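Local structure of D-2-hydroxyacid dehydrogensase protein (Ketogulonicigenium vulgare, 4LSW) at residues I6-P11 with A48-G53; E69-Y74 with R89-T94. The protein probably catalyses the NAD(P)-dependent interconversion of D-2-hydroxy acids and 2-oxo acids. All blocks are in the same frame, centred on the assembly; numbering follows the deposited sequence.

Contact 1 of 2, residues I6-P11 with A48-G53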
ATOM      1  N   ILE A   6      13.127  16.197 -18.439  1.00 11.52           N
ATOM      2  CA  ILE A   6      12.965  15.139 -17.456  1.00 10.65           C
ATOM      3  C   ILE A   6      12.807  13.779 -18.134  1.00  9.56           C
ATOM      4  O   ILE A   6      12.407  13.685 -19.297  1.00  9.58           O
ATOM      5  CB  ILE A   6      11.781  15.422 -16.511  1.00 10.25           C
ATOM      6  CG1 ILE A   6      10.444  15.232 -17.217  1.00 12.55           C
ATOM      7  CG2 ILE A   6      11.866  16.832 -15.936  1.00 13.11           C
ATOM      8  CD1 ILE A   6       9.277  15.437 -16.280  1.00 17.13           C
ATOM      9  N   LEU A   7      13.161  12.727 -17.408  1.00  8.72           N
ATOM     10  CA  LEU A   7      13.057  11.371 -17.922  1.00  8.55           C
ATOM     11  C   LEU A   7      11.969  10.639 -17.144  1.00  8.17           C
ATOM     12  O   LEU A   7      12.038  10.533 -15.916  1.00 10.72           O
ATOM     13  CB  LEU A   7      14.404  10.655 -17.781  1.00 10.28           C
ATOM     14  CG  LEU A   7      14.588   9.270 -18.422  1.00  8.81           C
ATOM     15  CD1 LEU A   7      14.557   9.341 -19.938  1.00 11.91           C
ATOM     16  CD2 LEU A   7      15.907   8.672 -17.962  1.00 10.73           C
ATOM     17  N   GLN A   8      10.952  10.163 -17.856  1.00  9.67           N
ATOM     18  CA  GLN A   8       9.819   9.487 -17.222  1.00  9.40           C
ATOM     19  C   GLN A   8       9.928   7.982 -17.462  1.00 10.53           C
ATOM     20  O   GLN A   8      10.042   7.536 -18.603  1.00 10.47           O
ATOM     21  CB  GLN A   8       8.506  10.027 -17.785  1.00 10.41           C
ATOM     22  CG  GLN A   8       7.259   9.442 -17.125  1.00 10.67           C
ATOM     23  CD  GLN A   8       5.989  10.059 -17.656  1.00 13.08           C
ATOM     24  OE1 GLN A   8       5.960  11.238 -18.011  1.00 15.14           O
ATOM     25  NE2 GLN A   8       4.927   9.262 -17.728  1.00 11.51           N
ATOM     26  N   LEU A   9       9.907   7.197 -16.387  1.00  9.91           N
ATOM     27  CA  LEU A   9      10.229   5.773 -16.507  1.00 11.60           C
ATOM     28  C   LEU A   9       9.027   4.857 -16.757  1.00 12.40           C
ATOM     29  O   LEU A   9       9.197   3.757 -17.277  1.00 12.51           O
ATOM     30  CB  LEU A   9      11.012   5.296 -15.287  1.00  9.21           C
ATOM     31  CG  LEU A   9      12.287   6.055 -14.931  1.00 12.71           C
ATOM     32  CD1 LEU A   9      13.044   5.289 -13.859  1.00 13.90           C
ATOM     33  CD2 LEU A   9      13.161   6.282 -16.160  1.00 12.86           C
ATOM     34  N   GLY A  10       7.834   5.312 -16.389  1.00 10.06           N
ATOM     35  CA  GLY A  10       6.617   4.554 -16.625  1.00 14.20           C
ATOM     36  C   GLY A  10       5.433   5.475 -16.840  1.00 13.57           C
ATOM     37  O   GLY A  10       5.488   6.650 -16.496  1.00 11.21           O
ATOM     38  N   PRO A  11       4.348   4.949 -17.422  1.00 16.37           N
ATOM     39  CA  PRO A  11       3.166   5.777 -17.702  1.00 15.94           C
ATOM     40  C   PRO A  11       2.467   6.322 -16.454  1.00 16.81           C
ATOM     41  O   PRO A  11       2.526   5.709 -15.384  1.00 20.22           O
ATOM     42  CB  PRO A  11       2.224   4.808 -18.442  1.00 15.84           C
ATOM     43  CG  PRO A  11       2.697   3.435 -18.046  1.00 22.77           C
ATOM     44  CD  PRO A  11       4.181   3.561 -17.888  1.00 19.86           C
ATOM     45  N   ALA A  48      15.768  15.819 -14.027  1.00 10.03           N
ATOM     46  CA  ALA A  48      14.946  15.079 -13.072  1.00  9.24           C
ATOM     47  C   ALA A  48      14.386  13.802 -13.689  1.00  8.46           C
ATOM     48  O   ALA A  48      14.116  13.754 -14.888  1.00  9.09           O
ATOM     49  CB  ALA A  48      13.808  15.945 -12.533  1.00 10.47           C
ATOM     50  N   ILE A  49      14.222  12.782 -12.853  1.00  9.15           N
ATOM     51  CA  ILE A  49      13.545  11.555 -13.248  1.00  8.59           C
ATOM     52  C   ILE A  49      12.193  11.534 -12.556  1.00  8.79           C
ATOM     53  O   ILE A  49      12.078  11.900 -11.378  1.00 10.76           O
ATOM     54  CB  ILE A  49      14.361  10.314 -12.872  1.00  8.52           C
ATOM     55  CG1 ILE A  49      15.600  10.210 -13.766  1.00 10.52           C
ATOM     56  CG2 ILE A  49      13.511   9.053 -13.013  1.00 10.05           C
ATOM     57  CD1 ILE A  49      16.580   9.154 -13.315  1.00  9.48           C
ATOM     58  N   ALA A  50      11.163  11.157 -13.306  1.00  8.95           N
ATOM     59  CA  ALA A  50       9.840  10.928 -12.747  1.00  9.89           C
ATOM     60  C   ALA A  50       9.601   9.433 -12.822  1.00  9.44           C
ATOM     61  O   ALA A  50       9.619   8.840 -13.901  1.00 10.06           O
ATOM     62  CB  ALA A  50       8.779  11.682 -13.545  1.00 11.11           C
ATOM     63  N   THR A  51       9.391   8.813 -11.670  1.00  9.06           N
ATOM     64  CA  THR A  51       9.291   7.371 -11.636  1.00 10.01           C
ATOM     65  C   THR A  51       8.115   6.940 -10.771  1.00 12.03           C
ATOM     66  O   THR A  51       7.255   7.755 -10.395  1.00 10.70           O
ATOM     67  CB  THR A  51      10.624   6.723 -11.172  1.00 13.19           C
ATOM     68  OG1 THR A  51      10.578   5.301 -11.375  1.00 11.87           O
ATOM     69  CG2 THR A  51      10.925   7.045  -9.710  1.00 11.92           C
ATOM     70  N   ARG A  52       8.083   5.645 -10.478  1.00 12.44           N
ATOM     71  CA  ARG A  52       7.069   5.055  -9.623  1.00 19.88           C
ATOM     72  C   ARG A  52       7.767   4.170  -8.602  1.00 26.47           C
ATOM     73  O   ARG A  52       8.912   3.755  -8.820  1.00 24.41           O
ATOM     74  CB  ARG A  52       6.073   4.253 -10.469  1.00 24.97           C
ATOM     75  CG  ARG A  52       5.196   5.134 -11.348  1.00 21.89           C
ATOM     76  CD  ARG A  52       4.488   4.355 -12.454  1.00 27.15           C
ATOM     77  NE  ARG A  52       3.492   3.421 -11.936  1.00 31.03           N
ATOM     78  CZ  ARG A  52       2.173   3.559 -12.070  1.00 30.36           C
ATOM     79  NH1 ARG A  52       1.662   4.597 -12.724  1.00 24.57           N
ATOM     80  NH2 ARG A  52       1.358   2.644 -11.559  1.00 38.96           N
ATOM     81  N   GLY A  53       7.097   3.911  -7.482  1.00 29.83           N
ATOM     82  CA  GLY A  53       7.664   3.094  -6.423  1.00 29.95           C
ATOM     83  C   GLY A  53       8.236   1.795  -6.954  1.00 30.00           C
ATOM     84  O   GLY A  53       9.346   1.404  -6.599  1.00 32.17           O
TER
HETATM   85  O   HOH W   1       7.188   7.009 -14.082  1.00 17.08           O

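Contact 2 of 2, residues E69-Y74 with R89-T94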
ATOM      1  N   GLU A  69      19.390  15.973 -10.936  1.00 12.95           N
ATOM      2  CA  GLU A  69      19.248  16.761  -9.712  1.00 12.44           C
ATOM      3  C   GLU A  69      18.255  16.138  -8.735  1.00 12.78           C
ATOM      4  O   GLU A  69      18.399  16.252  -7.506  1.00 12.53           O
ATOM      5  CB  GLU A  69      18.786  18.184 -10.048  1.00 12.66           C
ATOM      6  CG  GLU A  69      19.771  18.962 -10.917  1.00 17.26           C
ATOM      7  CD  GLU A  69      19.196  20.257 -11.474  1.00 19.62           C
ATOM      8  OE1 GLU A  69      18.066  20.648 -11.105  1.00 18.25           O
ATOM      9  OE2 GLU A  69      19.886  20.890 -12.302  1.00 20.26           O
ATOM     10  N   LEU A  70      17.249  15.472  -9.287  1.00 11.23           N
ATOM     11  CA  LEU A  70      16.083  15.089  -8.507  1.00  9.45           C
ATOM     12  C   LEU A  70      15.415  13.867  -9.091  1.00  8.73           C
ATOM     13  O   LEU A  70      15.278  13.743 -10.306  1.00 10.10           O
ATOM     14  CB  LEU A  70      15.075  16.247  -8.491  1.00 10.84           C
ATOM     15  CG  LEU A  70      13.669  15.934  -7.963  1.00 11.12           C
ATOM     16  CD1 LEU A  70      13.685  15.579  -6.488  1.00 12.82           C
ATOM     17  CD2 LEU A  70      12.738  17.101  -8.204  1.00 11.61           C
ATOM     18  N   ILE A  71      15.009  12.954  -8.218  1.00  8.14           N
ATOM     19  CA  ILE A  71      14.157  11.848  -8.625  1.00  8.17           C
ATOM     20  C   ILE A  71      12.867  11.976  -7.836  1.00  9.53           C
ATOM     21  O   ILE A  71      12.885  11.944  -6.606  1.00  9.28           O
ATOM     22  CB  ILE A  71      14.804  10.479  -8.341  1.00  9.17           C
ATOM     23  CG1 ILE A  71      16.126  10.352  -9.101  1.00  9.60           C
ATOM     24  CG2 ILE A  71      13.856   9.356  -8.749  1.00  9.60           C
ATOM     25  CD1 ILE A  71      16.984   9.161  -8.679  1.00 12.07           C
ATOM     26  N   SER A  72      11.761  12.153  -8.550  1.00  9.50           N
ATOM     27  CA  SER A  72      10.453  12.286  -7.935  1.00  8.40           C
ATOM     28  C   SER A  72       9.649  11.018  -8.182  1.00  8.85           C
ATOM     29  O   SER A  72       9.475  10.584  -9.328  1.00  8.74           O
ATOM     30  CB  SER A  72       9.727  13.534  -8.450  1.00  9.47           C
ATOM     31  OG  SER A  72      10.287  14.697  -7.873  1.00 10.17           O
ATOM     32  N   VAL A  73       9.192  10.417  -7.086  1.00 10.31           N
ATOM     33  CA  VAL A  73       8.484   9.147  -7.133  1.00  9.66           C
ATOM     34  C   VAL A  73       6.979   9.343  -6.963  1.00  9.65           C
ATOM     35  O   VAL A  73       6.531  10.064  -6.061  1.00 10.92           O
ATOM     36  CB  VAL A  73       8.989   8.201  -6.021  1.00  9.32           C
ATOM     37  CG1 VAL A  73       8.271   6.874  -6.090  1.00 12.17           C
ATOM     38  CG2 VAL A  73      10.508   7.998  -6.132  1.00 10.75           C
ATOM     39  N   TYR A  74       6.214   8.704  -7.846  1.00 11.86           N
ATOM     40  CA  TYR A  74       4.760   8.612  -7.721  1.00 10.86           C
ATOM     41  C   TYR A  74       4.462   7.422  -6.809  1.00 12.39           C
ATOM     42  O   TYR A  74       4.711   6.276  -7.182  1.00 15.31           O
ATOM     43  CB  TYR A  74       4.160   8.398  -9.112  1.00 12.10           C
ATOM     44  CG  TYR A  74       2.648   8.352  -9.208  1.00 14.36           C
ATOM     45  CD1 TYR A  74       1.943   7.189  -8.903  1.00 18.53           C
ATOM     46  CD2 TYR A  74       1.932   9.448  -9.666  1.00 16.00           C
ATOM     47  CE1 TYR A  74       0.563   7.137  -9.020  1.00 18.81           C
ATOM     48  CE2 TYR A  74       0.558   9.400  -9.788  1.00 14.59           C
ATOM     49  CZ  TYR A  74      -0.119   8.251  -9.464  1.00 11.52           C
ATOM     50  OH  TYR A  74      -1.494   8.226  -9.601  1.00 13.49           O
ATOM     51  N   ARG A  89      25.919  11.360  -5.129  1.00 22.30           N
ATOM     52  CA  ARG A  89      25.879  12.364  -6.193  1.00 21.01           C
ATOM     53  C   ARG A  89      25.161  13.661  -5.849  1.00 20.33           C
ATOM     54  O   ARG A  89      25.118  14.583  -6.661  1.00 23.45           O
ATOM     55  CB  ARG A  89      25.249  11.746  -7.443  1.00 22.46           C
ATOM     56  CG  ARG A  89      26.070  10.613  -7.992  1.00 27.75           C
ATOM     57  CD  ARG A  89      25.416   9.960  -9.182  1.00 27.95           C
ATOM     58  NE  ARG A  89      26.416   9.276  -9.989  1.00 32.24           N
ATOM     59  CZ  ARG A  89      27.020   8.149  -9.629  1.00 32.71           C
ATOM     60  NH1 ARG A  89      26.717   7.561  -8.474  1.00 29.16           N
ATOM     61  NH2 ARG A  89      27.927   7.604 -10.426  1.00 33.08           N
ATOM     62  N   GLY A  90      24.597  13.738  -4.649  1.00 17.76           N
ATOM     63  CA  GLY A  90      23.864  14.923  -4.260  1.00 16.81           C
ATOM     64  C   GLY A  90      22.481  14.957  -4.880  1.00 13.27           C
ATOM     65  O   GLY A  90      21.850  16.002  -4.940  1.00 14.58           O
ATOM     66  N   ILE A  91      22.006  13.801  -5.331  1.00 13.87           N
ATOM     67  CA  ILE A  91      20.673  13.724  -5.918  1.00 12.83           C
ATOM     68  C   ILE A  91      19.618  13.638  -4.812  1.00 11.90           C
ATOM     69  O   ILE A  91      19.743  12.832  -3.888  1.00 12.64           O
ATOM     70  CB  ILE A  91      20.548  12.526  -6.870  1.00 13.12           C
ATOM     71  CG1 ILE A  91      21.512  12.697  -8.045  1.00 13.66           C
ATOM     72  CG2 ILE A  91      19.115  12.360  -7.373  1.00 11.54           C
ATOM     73  CD1 ILE A  91      21.802  11.407  -8.766  1.00 15.79           C
ATOM     74  N   GLN A  92      18.592  14.478  -4.920  1.00 11.90           N
ATOM     75  CA  GLN A  92      17.494  14.494  -3.964  1.00 13.94           C
ATOM     76  C   GLN A  92      16.340  13.617  -4.454  1.00 12.15           C
ATOM     77  O   GLN A  92      16.212  13.366  -5.648  1.00 10.79           O
ATOM     78  CB  GLN A  92      17.028  15.932  -3.737  1.00 14.83           C
ATOM     79  CG  GLN A  92      18.124  16.826  -3.151  1.00 15.32           C
ATOM     80  CD  GLN A  92      17.736  18.291  -3.135  1.00 20.53           C
ATOM     81  OE1 GLN A  92      16.972  18.734  -2.277  1.00 21.46           O
ATOM     82  NE2 GLN A  92      18.259  19.054  -4.091  1.00 16.53           N
ATOM     83  N   VAL A  93      15.515  13.139  -3.523  1.00 10.41           N
ATOM     84  CA  VAL A  93      14.404  12.249  -3.859  1.00  9.33           C
ATOM     85  C   VAL A  93      13.132  12.720  -3.149  1.00 11.87           C
ATOM     86  O   VAL A  93      13.201  13.143  -2.000  1.00 12.37           O
ATOM     87  CB  VAL A  93      14.720  10.784  -3.476  1.00 10.15           C
ATOM     88  CG1 VAL A  93      13.598   9.848  -3.915  1.00 11.93           C
ATOM     89  CG2 VAL A  93      16.048  10.323  -4.083  1.00 12.23           C
ATOM     90  N   THR A  94      11.990  12.678  -3.841  1.00  9.15           N
ATOM     91  CA  THR A  94      10.694  12.973  -3.215  1.00 10.09           C
ATOM     92  C   THR A  94       9.733  11.808  -3.443  1.00 10.39           C
ATOM     93  O   THR A  94       9.904  11.033  -4.383  1.00 10.36           O
ATOM     94  CB  THR A  94      10.036  14.268  -3.776  1.00 11.55           C
ATOM     95  OG1 THR A  94       9.730  14.095  -5.165  1.00 11.13           O
ATOM     96  CG2 THR A  94      10.941  15.479  -3.588  1.00 12.24           C
TER
HETATM   97  O   HOH W   2      20.143  17.826  -6.164  1.00 16.49           O
HETATM   98  O   HOH W   3       7.220  12.874  -5.588  1.00 10.19           O

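Contact 1 of 2, residues I6-P11 with A48-G53
L9 sits past the end of its strand and lays its side chain over the neighbouring strand at I49 and T51. Its CB lies 3.9 Å from T51 OG1. CG, anti to the carbonyl carbon (chi1 -55°), comes down on I49 CG2 at 3.8 Å, and CD1 ends 3.5 Å from T51 OG1, a hydroxyl whose hydrogen-bond partner is the carbonyl of G56. L61 of helix 59-63 packs against both L9 and I49 on this side. The backbones run parallel in a flavodoxin-like domain, probably substrate-binding as in relatives, where strand 5-8 lies between strands 25-28 and 48-52. L7 takes part through both its polar backbone atoms: its N donates to A48 O, and its O accepts from A50 N at 2.8 Å. A50 O then holds L9 N at 3.0 Å and also accepts a hydrogen bond from a water that accepts from G10 N, so the pairing continues through solvent where the strand gives out. On the other face, beside A50, the extended Q8 chain carries NE2 to G10 O (2.9 Å), with that oxygen close to its amide plane; the same NE2 bonds Q17. An alanine in place of Q8 would probably leave G10 O and Q17 OE1 without this amide donor and the turn after the strand less firmly fixed. R52 bends at chi3 and brings NH1 to P11 O in a weak bond of 3.0 Å.

Contact 2 of 2, residues E69-Y74 with R89-T94
S72 and T94 face each other across two parallel strands, their hydroxyls meeting at 2.8 Å between S72 OG and T94 OG1, and either could give the proton. T94 OG1 lies between its backbone N and carbonyl carbon (chi1 64°), which turns it to S72 and leaves CG2 on the side of L70, 4.0 Å from L70 CD1. That same OG1 is 2.8 Å from a water that donates to V73 O, so the threonine hydroxyl has a second polar neighbour. L70 bends its CD1 over the partner backbone, 3.5 Å from Q92 O. H304, L301 and N300 of helix 287-306 lie against L70, S72 and T94 on this face. On the reverse face the side chains that meet are apolar: I71 and I91 lie at a slant to each other, CG1 of I71 reaching CG2 of I91 at 4.0 Å, while V73 CG2 approaches V93 CG1 at 4.2 Å. C86 of helix 83-89 packs on I71, I91 and V93. Between the faces runs a ladder of four backbone bonds, from Q92 N to E69 O through to V73 N to T94 O. At its start a water donates to E69 O and G90 O and accepts from Q92 NE2, bridging the two segments where pairing begins. Strand 70-74, helix 83-89 and strand 92-94 form a beta-alpha-beta unit, with the connecting helix packed on the I71 and V93 face.

How the contacts relate
From the N terminus, the chain leaves strand 5-8, passes helix 14-23, strand 25-28 and helix 35-42, and returns as strand 48-52 to close contact 1. Helix 59-63 then leads into strand 70-74, and the shorter excursion through helix 83-89 ends at contact 2. The two loops follow one another in series and neither encloses the other. What joins them is the pairing of strands 48-52 and 70-74, with I49 O 2.9 Å from S72 N and T51 O 2.9 Å from Y74 N, both probable hydrogen bonds. Together they give an unbroken parallel run, 5-8, 48-52, 70-74, 92-94, with helix 287-306 packing against both contacts.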